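Local coordinates for TSC1 N-terminal domain (Chaetomium thermophilum, PDB 7A0M), which probably binds phosphatidylinositol phosphates of the lysosomal membrane, an interaction required for translocation of the TSC complex and regulation of mTORC1, at residues Leu197-Arg202 against Pro305-Leu310; His201-Phe206 against Thr242-Leu247. All coordinates share one frame; numbering follows the deposited sequence.

Contact 1 (Leu197-Arg202 against Pro305-Leu310); sequences LRREHR and PWDKVL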
loop_
_atom_site.group_PDB
_atom_site.type_symbol
_atom_site.label_atom_id
_atom_site.label_comp_id
_atom_site.label_asym_id
_atom_site.label_seq_id
_atom_site.Cartn_x
_atom_site.Cartn_y
_atom_site.Cartn_z
ATOM N N LEU B 197 -11.828 6.783 -36.302
ATOM C CA LEU B 197 -10.995 7.774 -36.973
ATOM C C LEU B 197 -11.754 9.054 -37.296
ATOM O O LEU B 197 -11.121 10.088 -37.534
ATOM C CB LEU B 197 -10.399 7.185 -38.253
ATOM C CG LEU B 197 -9.363 6.076 -38.059
ATOM C CD1 LEU B 197 -9.003 5.439 -39.391
ATOM C CD2 LEU B 197 -8.124 6.629 -37.374
ATOM N N ARG B 198 -13.083 9.012 -37.315
ATOM C CA ARG B 198 -13.884 10.206 -37.542
ATOM C C ARG B 198 -14.199 10.872 -36.208
ATOM O O ARG B 198 -14.724 10.227 -35.294
ATOM C CB ARG B 198 -15.174 9.867 -38.289
ATOM C CG ARG B 198 -14.974 9.494 -39.754
ATOM C CD ARG B 198 -14.458 10.666 -40.587
ATOM N NE ARG B 198 -13.005 10.647 -40.745
ATOM C CZ ARG B 198 -12.177 11.544 -40.216
ATOM N NH1 ARG B 198 -12.653 12.549 -39.494
ATOM N NH2 ARG B 198 -10.870 11.438 -40.416
ATOM N N ARG B 199 -13.871 12.162 -36.106
ATOM C CA ARG B 199 -14.071 12.889 -34.855
ATOM C C ARG B 199 -15.544 12.943 -34.469
ATOM O O ARG B 199 -15.893 12.763 -33.295
ATOM C CB ARG B 199 -13.495 14.299 -34.982
ATOM C CG ARG B 199 -14.201 15.350 -34.143
ATOM C CD ARG B 199 -13.717 16.741 -34.502
ATOM N NE ARG B 199 -13.705 16.952 -35.946
ATOM C CZ ARG B 199 -14.749 17.382 -36.647
ATOM N NH1 ARG B 199 -15.896 17.649 -36.037
ATOM N NH2 ARG B 199 -14.647 17.544 -37.959
ATOM N N GLU B 200 -16.423 13.183 -35.442
ATOM C CA GLU B 200 -17.853 13.268 -35.170
ATOM C C GLU B 200 -18.460 11.938 -34.737
ATOM O O GLU B 200 -19.610 11.924 -34.283
ATOM C CB GLU B 200 -18.592 13.803 -36.400
ATOM C CG GLU B 200 -18.515 12.912 -37.634
ATOM C CD GLU B 200 -17.236 13.111 -38.429
ATOM O OE1 GLU B 200 -16.359 13.875 -37.972
ATOM O OE2 GLU B 200 -17.108 12.504 -39.513
ATOM N N HIS B 201 -17.727 10.832 -34.861
ATOM C CA HIS B 201 -18.235 9.516 -34.501
ATOM C C HIS B 201 -17.452 8.861 -33.372
ATOM O O HIS B 201 -17.765 7.722 -33.003
ATOM C CB HIS B 201 -18.206 8.584 -35.722
ATOM C CG HIS B 201 -19.159 8.970 -36.808
ATOM N ND1 HIS B 201 -20.355 9.610 -36.561
ATOM C CD2 HIS B 201 -19.091 8.805 -38.151
ATOM C CE1 HIS B 201 -20.982 9.823 -37.705
ATOM N NE2 HIS B 201 -20.237 9.343 -38.685
ATOM N N ARG B 202 -16.449 9.542 -32.813
ATOM C CA ARG B 202 -15.547 8.899 -31.860
ATOM C C ARG B 202 -16.233 8.591 -30.533
ATOM O O ARG B 202 -16.024 7.515 -29.961
ATOM C CB ARG B 202 -14.321 9.780 -31.640
ATOM C CG ARG B 202 -13.196 9.107 -30.883
ATOM C CD ARG B 202 -11.915 9.892 -31.068
ATOM N NE ARG B 202 -11.572 9.995 -32.482
ATOM C CZ ARG B 202 -10.909 11.013 -33.021
ATOM N NH1 ARG B 202 -10.513 12.024 -32.261
ATOM N NH2 ARG B 202 -10.645 11.020 -34.321
ATOM N N PRO B 305 -3.016 11.515 -40.669
ATOM C CA PRO B 305 -2.958 12.414 -39.515
ATOM C C PRO B 305 -3.849 11.929 -38.376
ATOM O O PRO B 305 -3.817 10.750 -38.020
ATOM C CB PRO B 305 -3.458 13.749 -40.084
ATOM C CG PRO B 305 -3.171 13.665 -41.548
ATOM C CD PRO B 305 -3.364 12.224 -41.914
ATOM N N TRP B 306 -4.629 12.841 -37.804
ATOM C CA TRP B 306 -5.542 12.503 -36.722
ATOM C C TRP B 306 -6.513 13.656 -36.550
ATOM O O TRP B 306 -6.090 14.808 -36.426
ATOM C CB TRP B 306 -4.790 12.231 -35.410
ATOM C CG TRP B 306 -5.706 11.875 -34.270
ATOM C CD1 TRP B 306 -6.154 12.707 -33.279
ATOM C CD2 TRP B 306 -6.310 10.600 -34.023
ATOM N NE1 TRP B 306 -6.987 12.021 -32.425
ATOM C CE2 TRP B 306 -7.100 10.727 -32.862
ATOM C CE3 TRP B 306 -6.255 9.364 -34.670
ATOM C CZ2 TRP B 306 -7.826 9.661 -32.336
ATOM C CZ3 TRP B 306 -6.975 8.309 -34.146
ATOM C CH2 TRP B 306 -7.751 8.463 -32.992
ATOM N N ASP B 307 -7.805 13.345 -36.548
ATOM C CA ASP B 307 -8.850 14.354 -36.408
ATOM C C ASP B 307 -9.174 14.459 -34.925
ATOM O O ASP B 307 -9.912 13.635 -34.379
ATOM C CB ASP B 307 -10.075 13.971 -37.232
ATOM C CG ASP B 307 -11.039 15.123 -37.422
ATOM O OD1 ASP B 307 -10.643 16.274 -37.148
ATOM O OD2 ASP B 307 -12.188 14.881 -37.851
ATOM N N LYS B 308 -8.618 15.475 -34.273
ATOM C CA LYS B 308 -8.780 15.628 -32.836
ATOM C C LYS B 308 -10.196 16.064 -32.487
ATOM O O LYS B 308 -10.821 16.843 -33.211
ATOM C CB LYS B 308 -7.785 16.652 -32.292
ATOM C CG LYS B 308 -6.324 16.269 -32.448
ATOM C CD LYS B 308 -5.437 17.198 -31.629
ATOM C CE LYS B 308 -5.818 18.659 -31.836
ATOM N NZ LYS B 308 -5.004 19.577 -30.991
ATOM N N VAL B 309 -10.694 15.566 -31.361
ATOM C CA VAL B 309 -11.892 16.114 -30.741
ATOM C C VAL B 309 -11.442 17.209 -29.785
ATOM O O VAL B 309 -10.674 16.955 -28.850
ATOM C CB VAL B 309 -12.693 15.029 -30.006
ATOM C CG1 VAL B 309 -13.925 15.636 -29.348
ATOM C CG2 VAL B 309 -13.084 13.917 -30.964
ATOM N N LEU B 310 -11.916 18.429 -30.016
ATOM C CA LEU B 310 -11.484 19.565 -29.222
ATOM C C LEU B 310 -12.226 19.592 -27.890
ATOM O O LEU B 310 -13.179 18.843 -27.660
ATOM C CB LEU B 310 -11.695 20.867 -29.992
ATOM C CG LEU B 310 -11.123 20.883 -31.412
ATOM C CD1 LEU B 310 -11.425 22.204 -32.104
ATOM C CD2 LEU B 310 -9.625 20.601 -31.401
#
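Arg199 and Asp307 bring the two backbones to 5.6 Å between their CA atoms, where the first turn of helix 199-214 meets the irregular chain 305-310. Arg202 reaches from the helix to the main chain of the loop. Its guanidinium meets Asp307 O end-on, with NH1 and NH2 each 2.7 Å from that one oxygen, so two hydrogen bonds grip it. The same guanidinium lies over one face of the Trp306 indole, with Arg202 CZ 3.4 Å from Trp306 CZ2 and the planes 26° apart. Arg199 CA lies over the other face of the guanidinium, toward its rim. Asp239 adds a salt bridge to Arg202 NH1, and its OD1 also accepts from Trp306 NE1 and Val309 N.

In this all-helical chain, a salt-bridge network of Arg198, Arg199 and Asp307 joins the loop to the region where helix 199-214 begins. The Asp307 CG stands anti to the backbone N (chi1 -165°), and the carboxylate lies between the two arginines. Arg198 NH1 donates to OD2 of Asp307 at 2.9 Å, in the guanidinium plane and on the anti side of the oxygen. Arg199 NE adds weak bonds to both carboxylate oxygens, the nearer being Asp307 OD2 at 3.2 Å; here the two planes are 86° apart. The two arginines probably offset the repulsion between Asp307 OD2 and nearby Glu200 OE1. At the margin, Leu197 CD2 touches Trp306 CZ3 at 3.8 Å. Val309 CG2 packs against both Arg199 CG, at 3.7 Å, and Arg202 NH1, at 3.4 Å.

Contact 2 (His201-Phe206 against Thr242-Leu247); sequences HRNSAF and TFTVNL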
loop_
_atom_site.group_PDB
_atom_site.type_symbol
_atom_site.label_atom_id
_atom_site.label_comp_id
_atom_site.label_asym_id
_atom_site.label_seq_id
_atom_site.Cartn_x
_atom_site.Cartn_y
_atom_site.Cartn_z
ATOM N N HIS B 201 -17.727 10.832 -34.861
ATOM C CA HIS B 201 -18.235 9.516 -34.501
ATOM C C HIS B 201 -17.452 8.861 -33.372
ATOM O O HIS B 201 -17.765 7.722 -33.003
ATOM C CB HIS B 201 -18.206 8.584 -35.722
ATOM C CG HIS B 201 -19.159 8.970 -36.808
ATOM N ND1 HIS B 201 -20.355 9.610 -36.561
ATOM C CD2 HIS B 201 -19.091 8.805 -38.151
ATOM C CE1 HIS B 201 -20.982 9.823 -37.705
ATOM N NE2 HIS B 201 -20.237 9.343 -38.685
ATOM N N ARG B 202 -16.449 9.542 -32.813
ATOM C CA ARG B 202 -15.547 8.899 -31.860
ATOM C C ARG B 202 -16.233 8.591 -30.533
ATOM O O ARG B 202 -16.024 7.515 -29.961
ATOM C CB ARG B 202 -14.321 9.780 -31.640
ATOM C CG ARG B 202 -13.196 9.107 -30.883
ATOM C CD ARG B 202 -11.915 9.892 -31.068
ATOM N NE ARG B 202 -11.572 9.995 -32.482
ATOM C CZ ARG B 202 -10.909 11.013 -33.021
ATOM N NH1 ARG B 202 -10.513 12.024 -32.261
ATOM N NH2 ARG B 202 -10.645 11.020 -34.321
ATOM N N ASN B 203 -17.039 9.523 -30.018
ATOM C CA ASN B 203 -17.704 9.297 -28.738
ATOM C C ASN B 203 -18.632 8.089 -28.802
ATOM O O ASN B 203 -18.638 7.246 -27.897
ATOM C CB ASN B 203 -18.469 10.550 -28.312
ATOM C CG ASN B 203 -17.551 11.664 -27.842
ATOM O OD1 ASN B 203 -16.389 11.426 -27.509
ATOM N ND2 ASN B 203 -18.071 12.885 -27.807
ATOM N N SER B 204 -19.432 7.993 -29.865
ATOM C CA SER B 204 -20.339 6.857 -30.001
ATOM C C SER B 204 -19.572 5.560 -30.234
ATOM O O SER B 204 -19.938 4.511 -29.691
ATOM C CB SER B 204 -21.326 7.111 -31.140
ATOM O OG SER B 204 -22.225 8.159 -30.818
ATOM N N ALA B 205 -18.507 5.614 -31.039
ATOM C CA ALA B 205 -17.714 4.416 -31.306
ATOM C C ALA B 205 -17.076 3.873 -30.034
ATOM O O ALA B 205 -17.080 2.658 -29.802
ATOM C CB ALA B 205 -16.646 4.718 -32.357
ATOM N N PHE B 206 -16.517 4.753 -29.200
ATOM C CA PHE B 206 -15.930 4.303 -27.943
ATOM C C PHE B 206 -16.993 3.752 -27.002
ATOM O O PHE B 206 -16.737 2.798 -26.257
ATOM C CB PHE B 206 -15.165 5.448 -27.281
ATOM C CG PHE B 206 -13.808 5.695 -27.878
ATOM C CD1 PHE B 206 -13.187 4.723 -28.644
ATOM C CD2 PHE B 206 -13.156 6.900 -27.676
ATOM C CE1 PHE B 206 -11.939 4.946 -29.194
ATOM C CE2 PHE B 206 -11.909 7.130 -28.226
ATOM C CZ PHE B 206 -11.300 6.152 -28.985
ATOM N N THR B 242 -12.359 16.266 -22.413
ATOM C CA THR B 242 -12.309 15.427 -21.219
ATOM C C THR B 242 -13.235 14.224 -21.354
ATOM O O THR B 242 -12.910 13.125 -20.890
ATOM C CB THR B 242 -12.675 16.248 -19.983
ATOM O OG1 THR B 242 -11.908 17.459 -19.967
ATOM C CG2 THR B 242 -12.387 15.459 -18.713
ATOM N N PHE B 243 -14.391 14.414 -21.994
ATOM C CA PHE B 243 -15.342 13.320 -22.159
ATOM C C PHE B 243 -14.800 12.247 -23.095
ATOM O O PHE B 243 -14.917 11.049 -22.811
ATOM C CB PHE B 243 -16.672 13.869 -22.675
ATOM C CG PHE B 243 -17.769 12.846 -22.740
ATOM C CD1 PHE B 243 -18.485 12.505 -21.605
ATOM C CD2 PHE B 243 -18.097 12.239 -23.941
ATOM C CE1 PHE B 243 -19.500 11.567 -21.664
ATOM C CE2 PHE B 243 -19.111 11.302 -24.006
ATOM C CZ PHE B 243 -19.812 10.964 -22.866
ATOM N N THR B 244 -14.207 12.656 -24.220
ATOM C CA THR B 244 -13.697 11.690 -25.189
ATOM C C THR B 244 -12.558 10.869 -24.597
ATOM O O THR B 244 -12.543 9.636 -24.702
ATOM C CB THR B 244 -13.235 12.410 -26.455
ATOM O OG1 THR B 244 -14.290 13.248 -26.942
ATOM C CG2 THR B 244 -12.858 11.403 -27.531
ATOM N N VAL B 245 -11.583 11.542 -23.979
ATOM C CA VAL B 245 -10.426 10.847 -23.419
ATOM C C VAL B 245 -10.857 9.893 -22.311
ATOM O O VAL B 245 -10.304 8.795 -22.166
ATOM C CB VAL B 245 -9.388 11.869 -22.920
ATOM C CG1 VAL B 245 -8.228 11.165 -22.248
ATOM C CG2 VAL B 245 -8.898 12.730 -24.074
ATOM N N ASN B 246 -11.855 10.290 -21.517
ATOM C CA ASN B 246 -12.335 9.418 -20.449
ATOM C C ASN B 246 -12.985 8.159 -21.010
ATOM O O ASN B 246 -12.799 7.064 -20.464
ATOM C CB ASN B 246 -13.316 10.174 -19.553
ATOM C CG ASN B 246 -13.684 9.394 -18.307
ATOM O OD1 ASN B 246 -12.849 9.173 -17.430
ATOM N ND2 ASN B 246 -14.941 8.976 -18.220
ATOM N N LEU B 247 -13.757 8.294 -22.091
ATOM C CA LEU B 247 -14.308 7.120 -22.761
ATOM C C LEU B 247 -13.201 6.200 -23.262
ATOM O O LEU B 247 -13.243 4.983 -23.047
ATOM C CB LEU B 247 -15.211 7.548 -23.917
ATOM C CG LEU B 247 -16.612 8.039 -23.560
ATOM C CD1 LEU B 247 -17.394 8.361 -24.822
ATOM C CD2 LEU B 247 -17.345 7.003 -22.723
#
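Asn203 and Thr244 cross at about a right angle and join by their polar ends. Thr244 OG1 donates to Asn203 OD1 at 2.8 Å, in the plane of the amide and on a lone pair. The threonine OG1 is turned anti to its carbonyl carbon (chi1 -53°), which sends CG2 anti to the backbone N. This methyl faces the aliphatic part of Arg202, with Thr244 CG2 4.0 Å from Arg202 CD. The other branch of the amide turns to Phe243. Asn203 ND2 lies at the ring edge, 3.9 Å from Phe243 CD2, and the amide and ring planes are 85° apart.

Helices 199-214 and 242-255 pack side by side, roughly parallel, in the helical array of this domain, consistent with an alpha-solenoid. The axes of segments 201-206 and 242-247 approach to 9.6 Å and run 31° apart. Further along, Leu247 sets its side chain against the first helix. Its CD1 rests 3.5 Å from Asn203 O, and its CB meets Phe206 CB at 4.0 Å. Phe206 CD2 comes to 4.1 Å from Thr244 O. Ser235 of helix 228-238 and Val196 of helix 185-196 also touch this buried phenylalanine.

In the fold
Both contacts begin around the start of helix 199-214, contact 1 just before it, and Arg202 takes part in both. From there the chain runs through helix 228-238 to helix 242-255, where contact 2 closes the shorter loop of 35 residues. It continues through helix 267-278 and the unmodelled residues 283-304, until contact 1 brings the chain back at 305-310 and closes a loop of 102 residues. Contact 2 thus nests within contact 1, apart from the overlap of their first segments. Their centres are 10 Å apart, and Val309 CG1 packs 3.4 Å from Thr244 OG1. Together they tie two neighbouring helices to the returning loop before helix 323-333.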